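Local coordinates for protein transcription regulator AcaB (Escherichia coli, PDB 6N8B) that probably regulates transcription of plasmid-borne conjugation genes and so has a crucial role in the transfer of IncC plasmids, at residues K28-F42 with V120-M134. Numbering follows the deposited sequence.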
ATOM      1  N   LYS A  28       8.611 -12.541  -2.192  1.00 57.20           N
ATOM      2  CA  LYS A  28       9.762 -12.397  -1.320  1.00 58.08           C
ATOM      3  C   LYS A  28      10.110 -10.925  -1.168  1.00 57.35           C
ATOM      4  O   LYS A  28      10.057 -10.153  -2.130  1.00 55.99           O
ATOM      5  CB  LYS A  28      10.951 -13.195  -1.857  1.00 59.06           C
ATOM      6  CG  LYS A  28      12.312 -12.646  -1.471  1.00 59.85           C
ATOM      7  CD  LYS A  28      13.450 -13.381  -2.146  1.00 61.47           C
ATOM      8  CE  LYS A  28      13.559 -14.772  -1.572  1.00 63.01           C
ATOM      9  NZ  LYS A  28      14.833 -15.458  -1.913  1.00 65.44           N
ATOM     10  N   VAL A  29      10.457 -10.540   0.056  1.00 41.84           N
ATOM     11  CA  VAL A  29      10.715  -9.154   0.414  1.00 41.21           C
ATOM     12  C   VAL A  29      12.047  -9.104   1.148  1.00 42.69           C
ATOM     13  O   VAL A  29      12.240  -9.815   2.139  1.00 44.42           O
ATOM     14  CB  VAL A  29       9.578  -8.577   1.277  1.00 41.16           C
ATOM     15  CG1 VAL A  29       9.910  -7.170   1.700  1.00 40.59           C
ATOM     16  CG2 VAL A  29       8.260  -8.606   0.512  1.00 39.83           C
ATOM     17  N   ASN A  30      12.963  -8.270   0.660  1.00 48.29           N
ATOM     18  CA  ASN A  30      14.325  -8.244   1.177  1.00 49.84           C
ATOM     19  C   ASN A  30      14.482  -7.271   2.339  1.00 50.09           C
ATOM     20  O   ASN A  30      14.965  -7.650   3.410  1.00 51.64           O
ATOM     21  CB  ASN A  30      15.299  -7.865   0.057  1.00 49.34           C
ATOM     22  CG  ASN A  30      15.404  -8.930  -1.012  1.00 49.54           C
ATOM     23  OD1 ASN A  30      15.369 -10.125  -0.723  1.00 50.97           O
ATOM     24  ND2 ASN A  30      15.526  -8.498  -2.264  1.00 48.35           N
ATOM     25  N   SER A  31      14.063  -6.025   2.142  1.00 39.07           N
ATOM     26  CA  SER A  31      14.346  -4.952   3.080  1.00 39.03           C
ATOM     27  C   SER A  31      13.424  -5.016   4.291  1.00 40.00           C
ATOM     28  O   SER A  31      12.265  -5.428   4.196  1.00 39.93           O
ATOM     29  CB  SER A  31      14.204  -3.592   2.393  1.00 36.83           C
ATOM     30  OG  SER A  31      12.888  -3.411   1.892  1.00 35.31           O
ATOM     31  N   LEU A  32      13.956  -4.593   5.440  1.00 37.88           N
ATOM     32  CA  LEU A  32      13.152  -4.582   6.657  1.00 38.91           C
ATOM     33  C   LEU A  32      12.033  -3.553   6.577  1.00 37.36           C
ATOM     34  O   LEU A  32      10.985  -3.728   7.210  1.00 37.58           O
ATOM     35  CB  LEU A  32      14.037  -4.308   7.874  1.00 39.69           C
ATOM     36  CG  LEU A  32      13.311  -4.091   9.205  1.00 39.51           C
ATOM     37  CD1 LEU A  32      12.637  -5.373   9.682  1.00 40.39           C
ATOM     38  CD2 LEU A  32      14.268  -3.545  10.252  1.00 39.63           C
ATOM     39  N   GLN A  33      12.221  -2.490   5.793  1.00 53.31           N
ATOM     40  CA  GLN A  33      11.176  -1.477   5.667  1.00 51.63           C
ATOM     41  C   GLN A  33       9.981  -2.024   4.903  1.00 50.90           C
ATOM     42  O   GLN A  33       8.832  -1.883   5.338  1.00 50.78           O
ATOM     43  CB  GLN A  33      11.724  -0.228   4.978  1.00 49.36           C
ATOM     44  CG  GLN A  33      12.837   0.468   5.732  1.00 50.09           C
ATOM     45  CD  GLN A  33      14.169  -0.229   5.569  1.00 51.43           C
ATOM     46  OE1 GLN A  33      14.389  -0.942   4.592  1.00 51.08           O
ATOM     47  NE2 GLN A  33      15.062  -0.037   6.533  1.00 52.69           N
ATOM     48  N   ALA A  34      10.234  -2.653   3.755  1.00 42.27           N
ATOM     49  CA  ALA A  34       9.146  -3.256   2.996  1.00 41.56           C
ATOM     50  C   ALA A  34       8.534  -4.439   3.734  1.00 43.74           C
ATOM     51  O   ALA A  34       7.326  -4.679   3.618  1.00 43.49           O
ATOM     52  CB  ALA A  34       9.642  -3.678   1.615  1.00 40.26           C
ATOM     53  N   GLN A  35       9.337  -5.183   4.499  1.00 37.85           N
ATOM     54  CA  GLN A  35       8.785  -6.263   5.312  1.00 39.47           C
ATOM     55  C   GLN A  35       7.787  -5.727   6.327  1.00 39.09           C
ATOM     56  O   GLN A  35       6.689  -6.273   6.483  1.00 38.96           O
ATOM     57  CB  GLN A  35       9.906  -7.026   6.017  1.00 40.98           C
ATOM     58  CG  GLN A  35      10.637  -8.015   5.135  1.00 41.23           C
ATOM     59  CD  GLN A  35      11.754  -8.725   5.863  1.00 42.54           C
ATOM     60  OE1 GLN A  35      11.933  -8.551   7.069  1.00 43.12           O
ATOM     61  NE2 GLN A  35      12.499  -9.552   5.139  1.00 42.94           N
ATOM     62  N   ARG A  36       8.151  -4.650   7.026  1.00 59.30           N
ATOM     63  CA  ARG A  36       7.275  -4.123   8.066  1.00 58.91           C
ATOM     64  C   ARG A  36       5.997  -3.549   7.468  1.00 57.54           C
ATOM     65  O   ARG A  36       4.900  -3.819   7.965  1.00 57.51           O
ATOM     66  CB  ARG A  36       8.010  -3.076   8.907  1.00 58.43           C
ATOM     67  CG  ARG A  36       8.763  -3.672  10.090  1.00 59.86           C
ATOM     68  CD  ARG A  36       7.809  -4.488  10.989  1.00 60.54           C
ATOM     69  NE  ARG A  36       7.334  -3.706  12.120  1.00 59.84           N
ATOM     70  CZ  ARG A  36       6.295  -4.039  12.879  1.00 59.77           C
ATOM     71  NH1 ARG A  36       5.941  -3.260  13.897  1.00 58.75           N
ATOM     72  NH2 ARG A  36       5.593  -5.137  12.618  1.00 60.70           N
ATOM     73  N   VAL A  37       6.115  -2.773   6.388  1.00 46.14           N
ATOM     74  CA  VAL A  37       4.933  -2.258   5.694  1.00 44.42           C
ATOM     75  C   VAL A  37       3.993  -3.399   5.324  1.00 45.60           C
ATOM     76  O   VAL A  37       2.778  -3.325   5.540  1.00 45.42           O
ATOM     77  CB  VAL A  37       5.353  -1.459   4.448  1.00 42.38           C
ATOM     78  CG1 VAL A  37       4.154  -1.190   3.554  1.00 41.27           C
ATOM     79  CG2 VAL A  37       6.017  -0.164   4.856  1.00 41.14           C
ATOM     80  N   MET A  38       4.551  -4.476   4.771  1.00 51.32           N
ATOM     81  CA  MET A  38       3.734  -5.623   4.391  1.00 51.48           C
ATOM     82  C   MET A  38       3.034  -6.239   5.597  1.00 52.46           C
ATOM     83  O   MET A  38       1.837  -6.539   5.543  1.00 52.22           O
ATOM     84  CB  MET A  38       4.610  -6.656   3.676  1.00 51.65           C
ATOM     85  CG  MET A  38       4.037  -8.064   3.595  1.00 52.24           C
ATOM     86  SD  MET A  38       2.565  -8.245   2.577  1.00 50.89           S
ATOM     87  CE  MET A  38       3.213  -8.094   0.933  1.00 49.50           C
ATOM     88  N   GLU A  39       3.748  -6.395   6.709  1.00 49.71           N
ATOM     89  CA  GLU A  39       3.183  -7.137   7.830  1.00 50.29           C
ATOM     90  C   GLU A  39       2.099  -6.360   8.565  1.00 49.79           C
ATOM     91  O   GLU A  39       1.158  -6.972   9.083  1.00 49.65           O
ATOM     92  CB  GLU A  39       4.290  -7.572   8.785  1.00 51.45           C
ATOM     93  CG  GLU A  39       5.107  -8.715   8.221  1.00 52.06           C
ATOM     94  CD  GLU A  39       6.414  -8.912   8.939  1.00 53.33           C
ATOM     95  OE1 GLU A  39       6.644  -8.219   9.953  1.00 53.63           O
ATOM     96  OE2 GLU A  39       7.213  -9.759   8.487  1.00 54.02           O
ATOM     97  N   ARG A  40       2.199  -5.034   8.645  1.00 42.84           N
ATOM     98  CA  ARG A  40       1.202  -4.286   9.400  1.00 41.94           C
ATOM     99  C   ARG A  40       0.085  -3.712   8.538  1.00 41.50           C
ATOM    100  O   ARG A  40      -0.936  -3.288   9.092  1.00 41.61           O
ATOM    101  CB  ARG A  40       1.849  -3.143  10.204  1.00 41.23           C
ATOM    102  CG  ARG A  40       2.846  -2.285   9.455  1.00 40.49           C
ATOM    103  CD  ARG A  40       3.771  -1.550  10.419  1.00 40.10           C
ATOM    104  NE  ARG A  40       3.165  -0.335  10.965  1.00 39.27           N
ATOM    105  CZ  ARG A  40       3.604   0.899  10.723  1.00 38.14           C
ATOM    106  NH1 ARG A  40       4.671   1.091   9.956  1.00 37.63           N
ATOM    107  NH2 ARG A  40       2.988   1.943  11.262  1.00 37.86           N
ATOM    108  N   SER A  41       0.228  -3.695   7.213  1.00 35.23           N
ATOM    109  CA  SER A  41      -0.772  -3.037   6.384  1.00 34.99           C
ATOM    110  C   SER A  41      -1.469  -3.935   5.371  1.00 35.25           C
ATOM    111  O   SER A  41      -2.630  -3.675   5.057  1.00 35.44           O
ATOM    112  CB  SER A  41      -0.152  -1.851   5.627  1.00 33.68           C
ATOM    113  OG  SER A  41       0.536  -2.289   4.471  1.00 32.88           O
ATOM    114  N   PHE A  42      -0.814  -4.975   4.853  1.00 39.83           N
ATOM    115  CA  PHE A  42      -1.330  -5.646   3.660  1.00 38.89           C
ATOM    116  C   PHE A  42      -2.682  -6.303   3.912  1.00 39.18           C
ATOM    117  O   PHE A  42      -3.666  -6.004   3.226  1.00 38.84           O
ATOM    118  CB  PHE A  42      -0.331  -6.681   3.148  1.00 38.63           C
ATOM    119  CG  PHE A  42      -0.766  -7.351   1.876  1.00 37.74           C
ATOM    120  CD1 PHE A  42      -0.593  -6.723   0.652  1.00 36.39           C
ATOM    121  CD2 PHE A  42      -1.361  -8.599   1.902  1.00 38.19           C
ATOM    122  CE1 PHE A  42      -0.998  -7.331  -0.518  1.00 35.70           C
ATOM    123  CE2 PHE A  42      -1.770  -9.213   0.731  1.00 37.72           C
ATOM    124  CZ  PHE A  42      -1.588  -8.576  -0.480  1.00 36.53           C
ATOM    125  N   VAL A 120      -5.620  -4.853  -5.076  1.00 41.41           N
ATOM    126  CA  VAL A 120      -4.721  -5.554  -4.161  1.00 40.83           C
ATOM    127  C   VAL A 120      -3.390  -5.845  -4.842  1.00 41.85           C
ATOM    128  O   VAL A 120      -2.327  -5.770  -4.215  1.00 41.63           O
ATOM    129  CB  VAL A 120      -5.378  -6.838  -3.625  1.00 40.23           C
ATOM    130  CG1 VAL A 120      -4.502  -7.483  -2.565  1.00 39.56           C
ATOM    131  CG2 VAL A 120      -6.743  -6.523  -3.056  1.00 39.59           C
ATOM    132  N   ALA A 121      -3.424  -6.185  -6.134  1.00 34.50           N
ATOM    133  CA  ALA A 121      -2.185  -6.408  -6.870  1.00 35.64           C
ATOM    134  C   ALA A 121      -1.326  -5.153  -6.891  1.00 35.76           C
ATOM    135  O   ALA A 121      -0.104  -5.229  -6.719  1.00 36.16           O
ATOM    136  CB  ALA A 121      -2.483  -6.869  -8.293  1.00 36.71           C
ATOM    137  N   GLN A 122      -1.945  -3.986  -7.083  1.00 40.19           N
ATOM    138  CA  GLN A 122      -1.161  -2.762  -7.194  1.00 40.13           C
ATOM    139  C   GLN A 122      -0.563  -2.366  -5.854  1.00 38.95           C
ATOM    140  O   GLN A 122       0.576  -1.891  -5.799  1.00 39.02           O
ATOM    141  CB  GLN A 122      -2.023  -1.628  -7.740  1.00 40.18           C
ATOM    142  CG  GLN A 122      -2.810  -1.999  -8.971  1.00 41.20           C
ATOM    143  CD  GLN A 122      -3.846  -0.960  -9.341  1.00 41.03           C
ATOM    144  OE1 GLN A 122      -4.524  -0.406  -8.475  1.00 38.25           O
ATOM    145  NE2 GLN A 122      -3.978  -0.690 -10.635  1.00 44.10           N
ATOM    146  N   PHE A 123      -1.303  -2.562  -4.760  1.00 39.84           N
ATOM    147  CA  PHE A 123      -0.723  -2.307  -3.446  1.00 38.52           C
ATOM    148  C   PHE A 123       0.424  -3.265  -3.162  1.00 39.03           C
ATOM    149  O   PHE A 123       1.481  -2.851  -2.674  1.00 38.66           O
ATOM    150  CB  PHE A 123      -1.788  -2.413  -2.357  1.00 37.36           C
ATOM    151  CG  PHE A 123      -1.305  -1.973  -1.008  1.00 36.21           C
ATOM    152  CD1 PHE A 123      -1.311  -0.635  -0.659  1.00 36.16           C
ATOM    153  CD2 PHE A 123      -0.833  -2.897  -0.090  1.00 35.64           C
ATOM    154  CE1 PHE A 123      -0.861  -0.225   0.582  1.00 35.68           C
ATOM    155  CE2 PHE A 123      -0.382  -2.494   1.152  1.00 35.08           C
ATOM    156  CZ  PHE A 123      -0.397  -1.156   1.488  1.00 35.21           C
ATOM    157  N   ALA A 124       0.230  -4.550  -3.462  1.00 37.45           N
ATOM    158  CA  ALA A 124       1.320  -5.508  -3.332  1.00 37.96           C
ATOM    159  C   ALA A 124       2.464  -5.167  -4.270  1.00 39.57           C
ATOM    160  O   ALA A 124       3.629  -5.426  -3.950  1.00 39.85           O
ATOM    161  CB  ALA A 124       0.817  -6.926  -3.598  1.00 38.22           C
ATOM    162  N   HIS A 125       2.162  -4.580  -5.425  1.00 72.84           N
ATOM    163  CA  HIS A 125       3.248  -4.191  -6.308  1.00 73.70           C
ATOM    164  C   HIS A 125       3.919  -2.912  -5.830  1.00 72.57           C
ATOM    165  O   HIS A 125       5.112  -2.723  -6.073  1.00 72.88           O
ATOM    166  CB  HIS A 125       2.732  -4.022  -7.738  1.00 74.24           C
ATOM    167  CG  HIS A 125       3.821  -3.958  -8.763  1.00 74.90           C
ATOM    168  ND1 HIS A 125       4.545  -5.065  -9.149  1.00 75.58           N
ATOM    169  CD2 HIS A 125       4.322  -2.916  -9.467  1.00 74.89           C
ATOM    170  CE1 HIS A 125       5.440  -4.709 -10.054  1.00 75.82           C
ATOM    171  NE2 HIS A 125       5.326  -3.411 -10.265  1.00 75.38           N
ATOM    172  N   LEU A 126       3.194  -2.061  -5.097  1.00 45.13           N
ATOM    173  CA  LEU A 126       3.818  -0.906  -4.455  1.00 44.12           C
ATOM    174  C   LEU A 126       4.846  -1.333  -3.416  1.00 43.84           C
ATOM    175  O   LEU A 126       5.901  -0.702  -3.279  1.00 43.83           O
ATOM    176  CB  LEU A 126       2.755  -0.014  -3.814  1.00 42.79           C
ATOM    177  CG  LEU A 126       1.923   0.796  -4.804  1.00 43.13           C
ATOM    178  CD1 LEU A 126       1.001   1.746  -4.076  1.00 42.35           C
ATOM    179  CD2 LEU A 126       2.841   1.552  -5.734  1.00 43.84           C
ATOM    180  N   ILE A 127       4.545  -2.387  -2.657  1.00 35.38           N
ATOM    181  CA  ILE A 127       5.480  -2.858  -1.642  1.00 35.30           C
ATOM    182  C   ILE A 127       6.764  -3.350  -2.296  1.00 37.01           C
ATOM    183  O   ILE A 127       7.865  -3.156  -1.765  1.00 36.87           O
ATOM    184  CB  ILE A 127       4.818  -3.950  -0.784  1.00 34.73           C
ATOM    185  CG1 ILE A 127       3.564  -3.389  -0.110  1.00 32.96           C
ATOM    186  CG2 ILE A 127       5.800  -4.508   0.240  1.00 35.19           C
ATOM    187  CD1 ILE A 127       3.085  -4.199   1.064  1.00 32.44           C
ATOM    188  N   ARG A 128       6.646  -3.973  -3.470  1.00 53.61           N
ATOM    189  CA  ARG A 128       7.833  -4.426  -4.187  1.00 54.28           C
ATOM    190  C   ARG A 128       8.682  -3.245  -4.638  1.00 53.91           C
ATOM    191  O   ARG A 128       9.910  -3.256  -4.491  1.00 53.92           O
ATOM    192  CB  ARG A 128       7.429  -5.296  -5.380  1.00 55.06           C
ATOM    193  CG  ARG A 128       8.419  -5.295  -6.544  1.00 55.48           C
ATOM    194  CD  ARG A 128       9.748  -5.940  -6.165  1.00 55.54           C
ATOM    195  NE  ARG A 128       9.592  -7.199  -5.452  1.00 55.57           N
ATOM    196  CZ  ARG A 128       9.618  -8.392  -6.037  1.00 55.92           C
ATOM    197  NH1 ARG A 128       9.774  -8.490  -7.353  1.00 56.47           N
ATOM    198  NH2 ARG A 128       9.481  -9.495  -5.307  1.00 55.45           N
ATOM    199  N   LYS A 129       8.049  -2.218  -5.208  1.00 46.15           N
ATOM    200  CA  LYS A 129       8.823  -1.067  -5.656  1.00 45.87           C
ATOM    201  C   LYS A 129       9.446  -0.321  -4.486  1.00 45.05           C
ATOM    202  O   LYS A 129      10.495   0.311  -4.645  1.00 45.11           O
ATOM    203  CB  LYS A 129       7.963  -0.145  -6.520  1.00 45.86           C
ATOM    204  CG  LYS A 129       7.031  -0.915  -7.422  1.00 46.19           C
ATOM    205  CD  LYS A 129       6.880  -0.267  -8.784  1.00 47.37           C
ATOM    206  CE  LYS A 129       6.196   1.072  -8.715  1.00 45.92           C
ATOM    207  NZ  LYS A 129       5.529   1.364 -10.018  1.00 46.70           N
ATOM    208  N   LEU A 130       8.841  -0.409  -3.302  1.00 32.38           N
ATOM    209  CA  LEU A 130       9.494   0.111  -2.109  1.00 31.61           C
ATOM    210  C   LEU A 130      10.687  -0.758  -1.728  1.00 32.13           C
ATOM    211  O   LEU A 130      11.746  -0.241  -1.354  1.00 32.06           O
ATOM    212  CB  LEU A 130       8.485   0.195  -0.964  1.00 30.55           C
ATOM    213  CG  LEU A 130       8.999   0.353   0.465  1.00 29.95           C
ATOM    214  CD1 LEU A 130       9.427   1.777   0.682  1.00 29.67           C
ATOM    215  CD2 LEU A 130       7.941  -0.033   1.478  1.00 29.28           C
ATOM    216  N   ASP A 131      10.536  -2.082  -1.823  1.00 32.91           N
ATOM    217  CA  ASP A 131      11.661  -2.975  -1.566  1.00 33.48           C
ATOM    218  C   ASP A 131      12.837  -2.643  -2.477  1.00 33.82           C
ATOM    219  O   ASP A 131      13.986  -2.565  -2.024  1.00 33.86           O
ATOM    220  CB  ASP A 131      11.222  -4.429  -1.757  1.00 34.21           C
ATOM    221  CG  ASP A 131      12.114  -5.413  -1.025  1.00 34.60           C
ATOM    222  OD1 ASP A 131      12.761  -5.011  -0.037  1.00 34.45           O
ATOM    223  OD2 ASP A 131      12.164  -6.594  -1.430  1.00 35.07           O
ATOM    224  N   THR A 132      12.561  -2.408  -3.760  1.00 43.73           N
ATOM    225  CA  THR A 132      13.624  -2.038  -4.687  1.00 44.07           C
ATOM    226  C   THR A 132      14.233  -0.694  -4.313  1.00 43.55           C
ATOM    227  O   THR A 132      15.461  -0.545  -4.304  1.00 43.68           O
ATOM    228  CB  THR A 132      13.081  -2.003  -6.118  1.00 44.59           C
ATOM    229  OG1 THR A 132      12.746  -3.333  -6.535  1.00 45.18           O
ATOM    230  CG2 THR A 132      14.115  -1.421  -7.076  1.00 44.86           C
ATOM    231  N   LEU A 133      13.390   0.292  -3.988  1.00 43.34           N
ATOM    232  CA  LEU A 133      13.898   1.608  -3.616  1.00 42.97           C
ATOM    233  C   LEU A 133      14.802   1.525  -2.392  1.00 42.68           C
ATOM    234  O   LEU A 133      15.849   2.180  -2.340  1.00 42.76           O
ATOM    235  CB  LEU A 133      12.734   2.561  -3.357  1.00 42.61           C
ATOM    236  CG  LEU A 133      13.139   4.029  -3.234  1.00 42.68           C
ATOM    237  CD1 LEU A 133      13.796   4.463  -4.533  1.00 43.19           C
ATOM    238  CD2 LEU A 133      11.940   4.900  -2.921  1.00 42.40           C
ATOM    239  N   MET A 134      14.425   0.708  -1.404  1.00 42.50           N
ATOM    240  CA  MET A 134      15.290   0.515  -0.245  1.00 42.54           C
ATOM    241  C   MET A 134      16.593  -0.156  -0.646  1.00 43.35           C
ATOM    242  O   MET A 134      17.662   0.192  -0.133  1.00 43.58           O
ATOM    243  CB  MET A 134      14.569  -0.299   0.827  1.00 42.29           C
ATOM    244  CG  MET A 134      13.305   0.346   1.356  1.00 41.45           C
ATOM    245  SD  MET A 134      13.622   2.003   2.002  1.00 40.90           S
ATOM    246  CE  MET A 134      12.931   3.025   0.700  1.00 40.61           C
TER
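Asp131 reaches from helix 118-142 to the turn at Asn30 and Ser31, where strand 23-29 gives way to helix 32-59. The two helices pack nearly antiparallel within a helical bundle; the axes of their short segments approach to 8.6 Å, with 159° between their N-to-C directions. Asp131 has its CG anti to the backbone N (chi1 -158°), and the carboxylate is thereby carried across to the turn. OD2 accepts Asn30 N at 2.8 Å in an almost straight bond, on its syn side and somewhat out of the carboxylate plane. OD1 is gripped twice: Ser31 N meets its syn lone pair at 2.7 Å, and Ser31 OG donates to its anti side. Ser31 is also the N-cap of helix 32-59, and its OG accepts weakly from Ala34 N. The buried carboxylate thus pins the helix start, and these donors would be expected to stabilise its negative charge. Beside it, the chain of Arg128, bent at chi2 and chi3, brings NH2 into a long hydrogen bond with Lys28 O, 3.3 Å, in the carbonyl plane.

Further along, the interface is mostly apolar. The small Ala34 lets the backbones come close, with Asp131 CA 5.2 Å from Ala34 CA. Leu130 CD2 lies against Ala34 CA and meets Val37 CG2 tip to tip. Ile127 works with two branches: CG2 touches Ala34, while CD1 touches Val37 CG1 and lies against Met38 CA and CB. Gln159 of helix 148-182 also touches Val37.

Phe42 and Phe123 run past one another, pointing opposite ways, with Phe42 CD1 at the edge of the Phe123 ring, 3.9 Å from CD2. Phe42 CE1 rests on Ala124 CB, and CZ meets Val120 CG1. Ser41 OG donates a hydrogen bond to Val37 O and lies in the plane of the Phe123 ring, 3.3 Å from Phe123 CZ.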